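Local coordinates for nucleoprotein (Rift valley fever virus, PDB 3OV9) that encapsidates the single-stranded viral RNA genome, shielding it from nucleases, and assembles into ring-shaped hexamers that underlie the nucleocapsid template for transcription and replication, at residues A[33-39]-A[106-111]; A[49-53]-A[86-90]; A[161-165]-A[229-235]; A[173-178]-A[192-196]; A[186-190]-A[241-245]. All coordinates share one frame; numbering follows the deposited sequence.

Contact 1: residues A[33-39]-A[106-111]; sequences FDARRVI and RVAAAL. With NO2 (nitrite ion), chain D.
F33, V38 and A110 carry a buried, apolar helix-helix contact in this all-helical orthogonal bundle, where the start of helix 35-46 crosses the end of helix 104-110. The short axes approach to 9.2 Å at a signed crossing angle of -114°, and alanines at the crossing bring the backbones close: A35 CA and A110 CA are 4.6 Å apart. A110 CB lies at the centre of the apolar packing, meeting V38 CG1 at 3.6 Å, with A35 CB and I39 CG1 somewhat farther off. V38 turns its two branches to different tasks. CG1, anti to the backbone N (chi1 167°), reaches A110 and the carbonyl oxygen of R106, whereas CG2 rests on R106 CB.

Ahead of the helix, D34 is the N-cap, its OD1 accepting from R37 N, and F33 lies in the extended lead-in. The contact brings together two residues, F33 and R106, that probably bind RNA. The extended side chain of R106 passes F33 CB with its CG, and its guanidinium is held by backbone carbonyls, among them P97 O and S98 O. I39 and L111 also touch R8 of a neighbouring subunit, and 33-39 belongs to the region essential for oligomerization. A nitrite ion, probably from the crystallisation liquor, accepts a weak bond from F33 N. The F33 ring receives A109 on one face in a CH-pi contact, CB standing 3.8 Å from the centroid and displaced toward the rim, closest to F33 CZ at 3.5 Å.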
# COMPACT_ATOMS: atom_id res chain seq x y z
N PHE A 33 -31.52 8.52 -13.89
CA PHE A 33 -32.35 7.50 -14.55
C PHE A 33 -33.43 8.17 -15.39
O PHE A 33 -33.75 9.35 -15.19
CB PHE A 33 -32.99 6.55 -13.52
CG PHE A 33 -34.18 7.14 -12.81
CD1 PHE A 33 -35.46 6.69 -13.10
CD2 PHE A 33 -34.02 8.17 -11.88
CE1 PHE A 33 -36.57 7.24 -12.47
CE2 PHE A 33 -35.13 8.73 -11.25
CZ PHE A 33 -36.40 8.26 -11.54
N ASP A 34 -34.00 7.41 -16.31
CA ASP A 34 -35.02 7.91 -17.23
C ASP A 34 -36.35 7.22 -16.90
O ASP A 34 -36.60 6.11 -17.35
CB ASP A 34 -34.60 7.60 -18.67
CG ASP A 34 -35.51 8.23 -19.71
OD1 ASP A 34 -36.72 8.41 -19.46
OD2 ASP A 34 -35.00 8.52 -20.81
N ALA A 35 -37.19 7.91 -16.13
CA ALA A 35 -38.45 7.35 -15.62
C ALA A 35 -39.42 6.88 -16.72
O ALA A 35 -40.01 5.81 -16.61
CB ALA A 35 -39.13 8.33 -14.69
N ARG A 36 -39.58 7.69 -17.76
CA ARG A 36 -40.47 7.34 -18.87
C ARG A 36 -40.02 6.06 -19.58
O ARG A 36 -40.85 5.22 -19.93
CB ARG A 36 -40.58 8.49 -19.88
CG ARG A 36 -41.39 9.67 -19.37
CD ARG A 36 -41.32 10.86 -20.33
NE ARG A 36 -42.02 12.02 -19.79
CZ ARG A 36 -41.48 12.93 -18.98
NH1 ARG A 36 -40.21 12.82 -18.59
NH2 ARG A 36 -42.21 13.95 -18.55
N ARG A 37 -38.71 5.91 -19.77
CA ARG A 37 -38.16 4.71 -20.38
C ARG A 37 -38.32 3.49 -19.47
O ARG A 37 -38.61 2.39 -19.94
CB ARG A 37 -36.69 4.91 -20.78
CG ARG A 37 -36.07 3.77 -21.61
CD ARG A 37 -36.86 3.46 -22.89
NE ARG A 37 -36.19 2.43 -23.68
CZ ARG A 37 -36.79 1.63 -24.56
NH1 ARG A 37 -38.09 1.72 -24.78
NH2 ARG A 37 -36.07 0.73 -25.23
N VAL A 38 -38.15 3.70 -18.16
CA VAL A 38 -38.33 2.63 -17.17
C VAL A 38 -39.75 2.05 -17.25
O VAL A 38 -39.92 0.83 -17.35
CB VAL A 38 -38.01 3.10 -15.72
CG1 VAL A 38 -38.51 2.09 -14.69
CG2 VAL A 38 -36.52 3.32 -15.55
N ILE A 39 -40.75 2.92 -17.24
CA ILE A 39 -42.15 2.49 -17.30
C ILE A 39 -42.48 1.86 -18.66
O ILE A 39 -43.21 0.87 -18.73
CB ILE A 39 -43.12 3.65 -16.95
CG1 ILE A 39 -42.87 4.12 -15.51
CG2 ILE A 39 -44.59 3.23 -17.12
CD1 ILE A 39 -43.50 5.44 -15.18
N ARG A 106 -34.26 1.45 -10.20
CA ARG A 106 -34.92 2.29 -11.20
C ARG A 106 -36.44 2.12 -11.18
O ARG A 106 -37.18 3.08 -11.39
CB ARG A 106 -34.36 2.03 -12.59
CG ARG A 106 -32.98 2.65 -12.79
CD ARG A 106 -32.37 2.30 -14.13
NE ARG A 106 -31.02 2.85 -14.25
CZ ARG A 106 -30.26 2.77 -15.33
NH1 ARG A 106 -30.69 2.14 -16.42
NH2 ARG A 106 -29.05 3.31 -15.33
N VAL A 107 -36.90 0.89 -10.94
CA VAL A 107 -38.34 0.64 -10.79
C VAL A 107 -38.90 1.42 -9.60
O VAL A 107 -39.92 2.11 -9.73
CB VAL A 107 -38.65 -0.88 -10.68
CG1 VAL A 107 -40.14 -1.11 -10.41
CG2 VAL A 107 -38.22 -1.61 -11.95
N ALA A 108 -38.22 1.33 -8.46
CA ALA A 108 -38.62 2.07 -7.25
C ALA A 108 -38.63 3.58 -7.48
O ALA A 108 -39.53 4.28 -7.01
CB ALA A 108 -37.70 1.71 -6.08
N ALA A 109 -37.63 4.08 -8.22
CA ALA A 109 -37.49 5.51 -8.47
C ALA A 109 -38.55 6.05 -9.44
O ALA A 109 -39.11 7.13 -9.22
CB ALA A 109 -36.10 5.82 -8.98
N ALA A 110 -38.82 5.29 -10.49
CA ALA A 110 -39.79 5.70 -11.50
C ALA A 110 -41.20 5.66 -10.94
O ALA A 110 -42.07 6.39 -11.43
CB ALA A 110 -39.69 4.83 -12.73
N LEU A 111 -41.42 4.82 -9.93
CA LEU A 111 -42.74 4.66 -9.30
C LEU A 111 -42.74 5.11 -7.82
O LEU A 111 -43.37 4.48 -6.95
CB LEU A 111 -43.22 3.21 -9.47
CG LEU A 111 -43.35 2.71 -10.92
CD1 LEU A 111 -43.40 1.19 -10.99
CD2 LEU A 111 -44.57 3.32 -11.62
N NO2 D . -33.68 11.76 -12.01
O1 NO2 D . -34.40 12.21 -13.18
O2 NO2 D . -32.35 11.36 -12.41

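Contact 2: residues A[49-53]-A[86-90]; sequences DWEKD and LINKY
D49 meets K89 just ahead of helix 50-63, opposite the last turn of helix 77-90. The two side chains cross at about a right angle, and OD2 of D49 lies 3.3 Å from K89 NZ, a salt bridge whose hydrogen bond is weak. K89 gets there because its chain is fully extended, with CG anti to the backbone N (chi1 -170°). W50 contributes little to this interface: its CA passes 3.6 Å from Y90 OH, while the indole turns away to pack on L42 and K43 of helix 35-46.

One turn on, D53 takes the central place. Y90 OH donates to D53 OD2 at 2.6 Å, a short bond that uses the anti lone pair of the carboxylate oxygen. This oxygen lies in the plane of the tyrosine ring, at its edge, while the carboxylate itself stands nearly perpendicular to the ring, 87° between the planes. The same OD2 forms a longer salt bridge with K89 NZ, at 3.5 Å, and accepts from a water that in turn receives a bond from K89 NZ at 2.8 Å. L86 CD2 packs against D53 CG at 3.9 Å.

D49, D53 and K89 thus form a salt-bridge network, 49-53 lying in the region essential for oligomerization. At D53 OD2 a phenol, an ammonium and a water converge, which would be expected to favour the ionised carboxylate and to fix its rotation.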
# COMPACT_ATOMS: atom_id res chain seq x y z
N ASP A 49 -48.95 -8.41 -16.50
CA ASP A 49 -48.34 -8.69 -15.21
C ASP A 49 -47.45 -7.57 -14.65
O ASP A 49 -46.91 -7.70 -13.55
CB ASP A 49 -47.53 -9.99 -15.28
CG ASP A 49 -48.37 -11.19 -15.67
OD1 ASP A 49 -49.33 -11.53 -14.94
OD2 ASP A 49 -48.07 -11.81 -16.71
N TRP A 50 -47.32 -6.46 -15.38
CA TRP A 50 -46.30 -5.45 -15.04
C TRP A 50 -46.49 -4.76 -13.68
O TRP A 50 -45.52 -4.54 -12.96
CB TRP A 50 -46.08 -4.43 -16.17
CG TRP A 50 -47.00 -3.24 -16.17
CD1 TRP A 50 -48.16 -3.10 -16.87
CD2 TRP A 50 -46.81 -2.00 -15.47
NE1 TRP A 50 -48.72 -1.87 -16.63
CE2 TRP A 50 -47.91 -1.17 -15.78
CE3 TRP A 50 -45.82 -1.51 -14.60
CZ2 TRP A 50 -48.05 0.12 -15.25
CZ3 TRP A 50 -45.96 -0.23 -14.08
CH2 TRP A 50 -47.07 0.57 -14.41
N GLU A 51 -47.73 -4.43 -13.34
CA GLU A 51 -48.04 -3.71 -12.10
C GLU A 51 -47.70 -4.53 -10.85
O GLU A 51 -47.03 -4.03 -9.94
CB GLU A 51 -49.50 -3.27 -12.06
CG GLU A 51 -49.80 -2.05 -12.94
CD GLU A 51 -51.24 -2.01 -13.43
OE1 GLU A 51 -51.72 -3.03 -13.97
OE2 GLU A 51 -51.88 -0.95 -13.29
N LYS A 52 -48.15 -5.78 -10.82
CA LYS A 52 -47.86 -6.67 -9.69
C LYS A 52 -46.36 -6.96 -9.60
O LYS A 52 -45.77 -6.91 -8.51
CB LYS A 52 -48.66 -7.97 -9.79
CG LYS A 52 -48.55 -8.86 -8.56
CD LYS A 52 -49.63 -9.93 -8.57
CE LYS A 52 -49.46 -10.90 -7.41
NZ LYS A 52 -50.60 -11.85 -7.32
N ASP A 53 -45.74 -7.25 -10.75
CA ASP A 53 -44.30 -7.49 -10.81
C ASP A 53 -43.49 -6.27 -10.33
O ASP A 53 -42.49 -6.43 -9.64
CB ASP A 53 -43.86 -7.90 -12.22
CG ASP A 53 -44.25 -9.33 -12.57
OD1 ASP A 53 -44.66 -10.09 -11.67
OD2 ASP A 53 -44.15 -9.70 -13.76
N LEU A 86 -38.08 -13.05 -12.70
CA LEU A 86 -38.11 -11.59 -12.88
C LEU A 86 -36.91 -11.09 -13.69
O LEU A 86 -37.06 -10.20 -14.52
CB LEU A 86 -38.18 -10.87 -11.53
CG LEU A 86 -39.50 -10.87 -10.75
CD1 LEU A 86 -39.30 -10.25 -9.38
CD2 LEU A 86 -40.62 -10.15 -11.51
N ILE A 87 -35.74 -11.67 -13.43
CA ILE A 87 -34.53 -11.32 -14.18
C ILE A 87 -34.68 -11.64 -15.66
O ILE A 87 -34.38 -10.81 -16.51
CB ILE A 87 -33.27 -12.01 -13.61
CG1 ILE A 87 -32.95 -11.49 -12.20
CG2 ILE A 87 -32.06 -11.81 -14.54
CD1 ILE A 87 -31.98 -12.36 -11.42
N ASN A 88 -35.16 -12.85 -15.96
CA ASN A 88 -35.32 -13.30 -17.34
C ASN A 88 -36.38 -12.53 -18.11
O ASN A 88 -36.22 -12.26 -19.30
CB ASN A 88 -35.63 -14.80 -17.40
CG ASN A 88 -34.49 -15.66 -16.86
OD1 ASN A 88 -34.73 -16.74 -16.32
ND2 ASN A 88 -33.26 -15.19 -17.01
N LYS A 89 -37.47 -12.17 -17.42
CA LYS A 89 -38.60 -11.49 -18.04
C LYS A 89 -38.32 -10.01 -18.28
O LYS A 89 -38.70 -9.47 -19.33
CB LYS A 89 -39.86 -11.66 -17.19
CG LYS A 89 -41.15 -11.20 -17.85
CD LYS A 89 -42.34 -11.54 -16.97
CE LYS A 89 -43.63 -11.00 -17.56
NZ LYS A 89 -44.81 -11.42 -16.75
N TYR A 90 -37.67 -9.36 -17.32
CA TYR A 90 -37.44 -7.91 -17.38
C TYR A 90 -35.99 -7.53 -17.69
O TYR A 90 -35.65 -6.34 -17.71
CB TYR A 90 -37.92 -7.25 -16.07
CG TYR A 90 -39.41 -7.35 -15.87
CD1 TYR A 90 -40.27 -6.40 -16.41
CD2 TYR A 90 -39.96 -8.41 -15.14
CE1 TYR A 90 -41.65 -6.50 -16.24
CE2 TYR A 90 -41.33 -8.51 -14.96
CZ TYR A 90 -42.17 -7.55 -15.51
OH TYR A 90 -43.53 -7.66 -15.33
O HOH W 1 -44.67 -12.34 -14.13

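Contact 3: residues A[161-165]-A[229-235]; sequences YLRAI and KPSAAVM
The Y161 ring lies flat against the backbone of K229, whose CA sits over the ring centre, 3.8 Å from the centroid and 13° off the normal, in a CH-pi contact. From there the lysine chain runs obliquely past the phenol end, CB and CG each 3.9 Å from Y161 CZ. P230 meets the tyrosine at about a right angle: its CD approaches Y161 CD1 to 3.4 Å, and its CG lies near the carbonyl oxygen of Y161. In this way the lead-in to the C-terminal helix 232-243 is laid across the first turns of the long helix 159-180.

Farther along, A164 CB touches both P230 CG and the sulfur of M235, the latter at 3.8 Å. The methionine points away at its root, but bends at chi2 (-54°) and chi3 bring SD back. I165 and V234 cross at a slant, CD1 of the former 3.9 Å from CG1 of the latter, with M144 packing on both. S231 is the N-cap of helix 232-243, its OG accepting a weak bond from V234 N.

With no hydrogen bond or ion pair between the two segments, the join depends on shape and on burial of hydrocarbon, even for the aliphatic part of the solvent-exposed K229.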
# COMPACT_ATOMS: atom_id res chain seq x y z
N TYR A 161 -38.99 26.23 2.89
CA TYR A 161 -39.75 24.99 2.97
C TYR A 161 -39.08 23.87 2.18
O TYR A 161 -39.02 22.72 2.64
CB TYR A 161 -41.19 25.18 2.48
CG TYR A 161 -42.03 26.18 3.25
CD1 TYR A 161 -41.64 26.64 4.52
CD2 TYR A 161 -43.24 26.64 2.74
CE1 TYR A 161 -42.42 27.55 5.23
CE2 TYR A 161 -44.03 27.55 3.44
CZ TYR A 161 -43.61 28.00 4.68
OH TYR A 161 -44.39 28.89 5.37
N LEU A 162 -38.57 24.21 1.00
CA LEU A 162 -37.84 23.27 0.15
C LEU A 162 -36.57 22.79 0.85
O LEU A 162 -36.29 21.59 0.88
CB LEU A 162 -37.50 23.92 -1.20
CG LEU A 162 -36.65 23.14 -2.21
CD1 LEU A 162 -37.33 21.85 -2.63
CD2 LEU A 162 -36.35 24.01 -3.43
N ARG A 163 -35.81 23.73 1.42
CA ARG A 163 -34.58 23.43 2.14
C ARG A 163 -34.84 22.48 3.31
O ARG A 163 -34.07 21.53 3.51
CB ARG A 163 -33.91 24.72 2.63
CG ARG A 163 -32.52 24.52 3.24
CD ARG A 163 -31.82 25.84 3.56
NE ARG A 163 -32.45 26.57 4.66
CZ ARG A 163 -33.14 27.70 4.53
NH1 ARG A 163 -33.30 28.25 3.33
NH2 ARG A 163 -33.67 28.28 5.59
N ALA A 164 -35.91 22.73 4.05
CA ALA A 164 -36.29 21.88 5.18
C ALA A 164 -36.61 20.45 4.74
O ALA A 164 -36.16 19.49 5.38
CB ALA A 164 -37.48 22.49 5.93
N ILE A 165 -37.38 20.32 3.66
CA ILE A 165 -37.73 19.01 3.10
C ILE A 165 -36.47 18.24 2.70
O ILE A 165 -36.33 17.05 3.03
CB ILE A 165 -38.70 19.15 1.88
CG1 ILE A 165 -40.12 19.53 2.35
CG2 ILE A 165 -38.72 17.88 1.02
CD1 ILE A 165 -40.91 18.41 3.04
N LYS A 229 -46.09 24.30 3.88
CA LYS A 229 -45.28 24.40 5.09
C LYS A 229 -45.02 23.00 5.65
O LYS A 229 -45.96 22.25 5.91
CB LYS A 229 -45.98 25.27 6.14
CG LYS A 229 -45.14 25.57 7.37
CD LYS A 229 -45.88 26.48 8.34
CE LYS A 229 -44.95 26.98 9.44
NZ LYS A 229 -45.60 28.02 10.29
N PRO A 230 -43.73 22.66 5.85
CA PRO A 230 -43.35 21.34 6.35
C PRO A 230 -43.92 21.04 7.73
O PRO A 230 -44.14 21.95 8.53
CB PRO A 230 -41.82 21.42 6.44
CG PRO A 230 -41.45 22.48 5.47
CD PRO A 230 -42.54 23.49 5.57
N SER A 231 -44.15 19.75 8.00
CA SER A 231 -44.66 19.28 9.28
C SER A 231 -43.61 19.44 10.38
O SER A 231 -42.43 19.65 10.11
CB SER A 231 -45.06 17.81 9.17
OG SER A 231 -43.92 16.98 9.03
N ALA A 232 -44.06 19.31 11.63
CA ALA A 232 -43.18 19.37 12.79
C ALA A 232 -42.05 18.34 12.71
O ALA A 232 -40.90 18.67 13.01
CB ALA A 232 -43.98 19.19 14.08
N ALA A 233 -42.38 17.12 12.30
CA ALA A 233 -41.41 16.04 12.15
C ALA A 233 -40.34 16.34 11.10
O ALA A 233 -39.18 15.99 11.28
CB ALA A 233 -42.12 14.73 11.83
N VAL A 234 -40.75 16.99 10.01
CA VAL A 234 -39.81 17.40 8.97
C VAL A 234 -38.85 18.48 9.50
O VAL A 234 -37.64 18.39 9.29
CB VAL A 234 -40.54 17.87 7.68
CG1 VAL A 234 -39.56 18.52 6.70
CG2 VAL A 234 -41.24 16.70 7.01
N MET A 235 -39.40 19.47 10.20
CA MET A 235 -38.59 20.54 10.79
C MET A 235 -37.58 20.00 11.79
O MET A 235 -36.42 20.41 11.79
CB MET A 235 -39.47 21.62 11.44
CG MET A 235 -40.40 22.37 10.47
SD MET A 235 -39.58 23.13 9.04
CE MET A 235 -38.60 24.41 9.82

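Contact 4: residues A[173-178]-A[192-196]; sequences LLQFSR and VAATF
F196 packs against L173 where helix 189-204 crosses helix 159-180 almost perpendicularly, the signed angle of the short axes being 92° and their closest approach 9.5 Å. From its CB, which lies near S177 OG, the phenyl group projects between the backbone N and the carbonyl carbon (chi1 67°), a torsion that turns the ring onto the other helix. CG lies beside L173 CB. On one flank CD1 meets L173 CD1 at 3.6 Å; on the other CD2 approaches L173 O and S177 OG. Farther out, CE1 remains beside L173 CD1, whereas CE2 reaches L174 N at 3.7 Å. CZ, at the tip, is again close to L173 CB. That methylene stands almost exactly over the ring centre, 3.6 Å from the centroid, in a CH-pi contact, while A193 CA of the ring's own helix lies over the opposite face, toward its rim.

One turn earlier V192 fills the groove between L174, S177 and R178. Its CG1 touches L174 CD1 and S177 CB, each at 3.8 Å, and CG2 faces the bent arginine, whose NH2 is hydrogen-bonded to the carbonyl oxygen of A245. Both hydroxyls turn back to their own helices: S177 OG donates to L173 O at 2.7 Å and T195 OG1 to V192 O at 2.6 Å, each carbonyl also accepting a backbone N-H.

T195 probably binds RNA and directly precedes the buried F196; the near-perpendicular crossing is characteristic of an orthogonal helical bundle.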
# COMPACT_ATOMS: atom_id res chain seq x y z
N LEU A 173 -30.38 10.03 4.09
CA LEU A 173 -29.40 9.73 3.04
C LEU A 173 -27.99 9.60 3.61
O LEU A 173 -27.19 8.81 3.11
CB LEU A 173 -29.44 10.78 1.93
CG LEU A 173 -30.64 10.79 0.98
CD1 LEU A 173 -30.55 11.99 0.06
CD2 LEU A 173 -30.71 9.50 0.17
N LEU A 174 -27.71 10.38 4.65
CA LEU A 174 -26.44 10.31 5.37
C LEU A 174 -26.24 8.95 6.03
O LEU A 174 -25.17 8.34 5.91
CB LEU A 174 -26.36 11.44 6.41
CG LEU A 174 -25.14 11.55 7.32
CD1 LEU A 174 -23.87 11.81 6.53
CD2 LEU A 174 -25.36 12.64 8.36
N GLN A 175 -27.27 8.47 6.72
CA GLN A 175 -27.22 7.19 7.42
C GLN A 175 -27.20 6.03 6.44
O GLN A 175 -26.38 5.11 6.56
CB GLN A 175 -28.41 7.03 8.38
CG GLN A 175 -28.74 8.26 9.22
CD GLN A 175 -27.56 8.80 10.00
OE1 GLN A 175 -26.86 8.06 10.70
NE2 GLN A 175 -27.34 10.11 9.90
N PHE A 176 -28.10 6.08 5.46
CA PHE A 176 -28.26 5.05 4.44
C PHE A 176 -26.98 4.81 3.65
O PHE A 176 -26.56 3.67 3.47
CB PHE A 176 -29.41 5.43 3.50
CG PHE A 176 -29.76 4.38 2.48
CD1 PHE A 176 -30.42 3.21 2.85
CD2 PHE A 176 -29.45 4.58 1.14
CE1 PHE A 176 -30.75 2.25 1.90
CE2 PHE A 176 -29.78 3.62 0.18
CZ PHE A 176 -30.43 2.46 0.56
N SER A 177 -26.35 5.90 3.20
CA SER A 177 -25.12 5.83 2.39
C SER A 177 -23.95 5.22 3.15
O SER A 177 -23.09 4.57 2.55
CB SER A 177 -24.74 7.22 1.88
OG SER A 177 -25.74 7.75 1.04
N ARG A 178 -23.91 5.44 4.46
CA ARG A 178 -22.85 4.89 5.31
C ARG A 178 -23.08 3.41 5.66
O ARG A 178 -22.12 2.65 5.81
CB ARG A 178 -22.68 5.72 6.58
CG ARG A 178 -21.99 7.06 6.35
CD ARG A 178 -21.24 7.53 7.59
NE ARG A 178 -22.07 8.32 8.50
CZ ARG A 178 -21.87 9.61 8.78
NH1 ARG A 178 -20.86 10.27 8.23
NH2 ARG A 178 -22.68 10.23 9.61
N VAL A 192 -19.80 12.48 2.65
CA VAL A 192 -20.89 11.54 2.37
C VAL A 192 -21.97 12.23 1.52
O VAL A 192 -22.51 11.62 0.59
CB VAL A 192 -21.50 10.96 3.68
CG1 VAL A 192 -22.70 10.06 3.38
CG2 VAL A 192 -20.45 10.18 4.47
N ALA A 193 -22.25 13.49 1.84
CA ALA A 193 -23.21 14.30 1.09
C ALA A 193 -22.84 14.43 -0.39
O ALA A 193 -23.71 14.46 -1.25
CB ALA A 193 -23.38 15.67 1.72
N ALA A 194 -21.54 14.50 -0.66
CA ALA A 194 -21.03 14.59 -2.03
C ALA A 194 -21.38 13.37 -2.88
O ALA A 194 -21.37 13.45 -4.11
CB ALA A 194 -19.52 14.82 -2.02
N THR A 195 -21.70 12.26 -2.22
CA THR A 195 -22.05 11.01 -2.91
C THR A 195 -23.54 10.87 -3.21
O THR A 195 -23.92 10.07 -4.07
CB THR A 195 -21.56 9.75 -2.14
OG1 THR A 195 -22.38 9.52 -0.99
CG2 THR A 195 -20.10 9.88 -1.73
N PHE A 196 -24.39 11.63 -2.51
CA PHE A 196 -25.83 11.51 -2.72
C PHE A 196 -26.56 12.75 -3.26
O PHE A 196 -27.69 12.62 -3.73
CB PHE A 196 -26.54 10.93 -1.48
CG PHE A 196 -26.52 11.83 -0.26
CD1 PHE A 196 -27.17 13.06 -0.25
CD2 PHE A 196 -25.89 11.40 0.91
CE1 PHE A 196 -27.17 13.87 0.88
CE2 PHE A 196 -25.89 12.20 2.06
CZ PHE A 196 -26.53 13.44 2.04

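Contact 5: residues A[186-190]-A[241-245]; sequences GRTKE and YKTAA
K189 reaches across the surface to the C-terminal end of helix 232-243, where its ammonium group is gripped by backbone carbonyls. NZ donates to Y241 O at 2.8 Å, in the carbonyl plane with a C=O...donor angle of 157°, and to A244 O at 3.0 Å, the donor there tilted 27° out of plane. K242 O is also near, but its angle is too poor for a bond. The lysine arrives by an extended path that kinks only at chi3 (74°), which swings CE and NZ toward the two acceptors.

This is a positive charge placed at the C-terminal end of a helix, where the carbonyls of the last turn and the helix dipole would be expected to favour it. Y241 O has a further, weak donor in A244 N.

Along the way K189 CD lies over one face of the Y241 ring, 4.0 Å from CE1, and packs beside A244 CB; any cation-pi attraction from the more distant NZ is weak at most. At the chain terminus, A245 OXT accepts from a water at 2.8 Å that is itself a distant acceptor, at 3.3 Å, for K189 N in the first turn of helix 189-204.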
# COMPACT_ATOMS: atom_id res chain seq x y z
N GLY A 186 -14.89 6.27 7.46
CA GLY A 186 -14.35 7.39 8.23
C GLY A 186 -14.42 8.75 7.55
O GLY A 186 -13.55 9.59 7.76
N ARG A 187 -15.46 8.96 6.75
CA ARG A 187 -15.63 10.24 6.06
C ARG A 187 -16.67 11.15 6.73
O ARG A 187 -17.59 10.67 7.40
CB ARG A 187 -15.95 10.04 4.58
CG ARG A 187 -14.78 9.49 3.77
CD ARG A 187 -14.60 10.22 2.42
NE ARG A 187 -15.74 10.10 1.50
CZ ARG A 187 -16.37 8.97 1.19
NH1 ARG A 187 -17.39 9.00 0.34
NH2 ARG A 187 -15.99 7.80 1.70
N THR A 188 -16.50 12.45 6.54
CA THR A 188 -17.36 13.46 7.17
C THR A 188 -18.73 13.55 6.49
O THR A 188 -18.93 13.01 5.40
CB THR A 188 -16.71 14.86 7.14
OG1 THR A 188 -16.37 15.21 5.79
CG2 THR A 188 -15.45 14.89 8.00
N LYS A 189 -19.66 14.24 7.16
CA LYS A 189 -21.01 14.48 6.63
C LYS A 189 -20.99 15.06 5.22
O LYS A 189 -21.73 14.61 4.35
CB LYS A 189 -21.79 15.40 7.58
CG LYS A 189 -23.24 15.69 7.16
CD LYS A 189 -24.00 16.47 8.23
CE LYS A 189 -23.58 17.93 8.29
NZ LYS A 189 -24.29 18.67 9.37
N GLU A 190 -20.13 16.06 5.01
CA GLU A 190 -20.00 16.73 3.71
C GLU A 190 -19.44 15.81 2.63
O GLU A 190 -19.83 15.91 1.47
CB GLU A 190 -19.12 17.99 3.85
CG GLU A 190 -19.74 19.12 4.68
CD GLU A 190 -19.69 18.86 6.18
OE1 GLU A 190 -18.87 18.04 6.64
OE2 GLU A 190 -20.48 19.50 6.91
N TYR A 241 -30.26 17.28 10.91
CA TYR A 241 -29.25 17.22 9.85
C TYR A 241 -28.19 18.32 9.98
O TYR A 241 -27.01 18.09 9.71
CB TYR A 241 -29.89 17.26 8.46
CG TYR A 241 -28.90 17.11 7.33
CD1 TYR A 241 -28.25 15.89 7.10
CD2 TYR A 241 -28.61 18.17 6.47
CE1 TYR A 241 -27.33 15.74 6.07
CE2 TYR A 241 -27.69 18.03 5.43
CZ TYR A 241 -27.06 16.81 5.24
OH TYR A 241 -26.15 16.67 4.21
N LYS A 242 -28.63 19.51 10.39
CA LYS A 242 -27.73 20.65 10.62
C LYS A 242 -26.63 20.32 11.62
O LYS A 242 -25.46 20.66 11.41
CB LYS A 242 -28.51 21.87 11.11
CG LYS A 242 -29.19 22.67 10.01
CD LYS A 242 -30.30 23.54 10.59
CE LYS A 242 -31.07 24.25 9.49
NZ LYS A 242 -32.20 25.04 10.04
N THR A 243 -27.01 19.66 12.71
CA THR A 243 -26.09 19.36 13.81
C THR A 243 -25.48 17.96 13.72
O THR A 243 -24.65 17.58 14.56
CB THR A 243 -26.77 19.56 15.19
OG1 THR A 243 -27.93 18.74 15.28
CG2 THR A 243 -27.18 21.02 15.38
N ALA A 244 -25.88 17.20 12.70
CA ALA A 244 -25.38 15.84 12.48
C ALA A 244 -23.90 15.83 12.08
O ALA A 244 -23.40 16.80 11.50
CB ALA A 244 -26.21 15.13 11.42
N ALA A 245 -23.22 14.74 12.41
CA ALA A 245 -21.81 14.56 12.08
C ALA A 245 -21.59 13.33 11.20
O ALA A 245 -22.43 12.44 11.13
CB ALA A 245 -20.97 14.47 13.35
OXT ALA A 245 -20.55 13.19 10.54
O HOH W 2 -19.12 15.51 10.12

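Contacts 1 and 4 are the buried helix crossings, both dominated by a phenylalanine under a CH-pi partner, and each includes at least one residue that probably binds RNA. Contacts 2 and 3 are partly buried, and contact 5 lies at the surface; ionic groups cross in contact 2 and a lysine meets carbonyls in contact 5, whereas contact 3 is apolar. Contact 2 is nested within the loop closed by contact 1 and touches it through W50 and L111. Contacts 3, 4 and 5 link helices 159-180, 189-204 and 232-243 pairwise, R178 hydrogen-bonded to A245 O where contacts 4 and 5 meet. Contacts 2 and 5 lie on opposite sides of the chain centre, their centres about 39 Å apart.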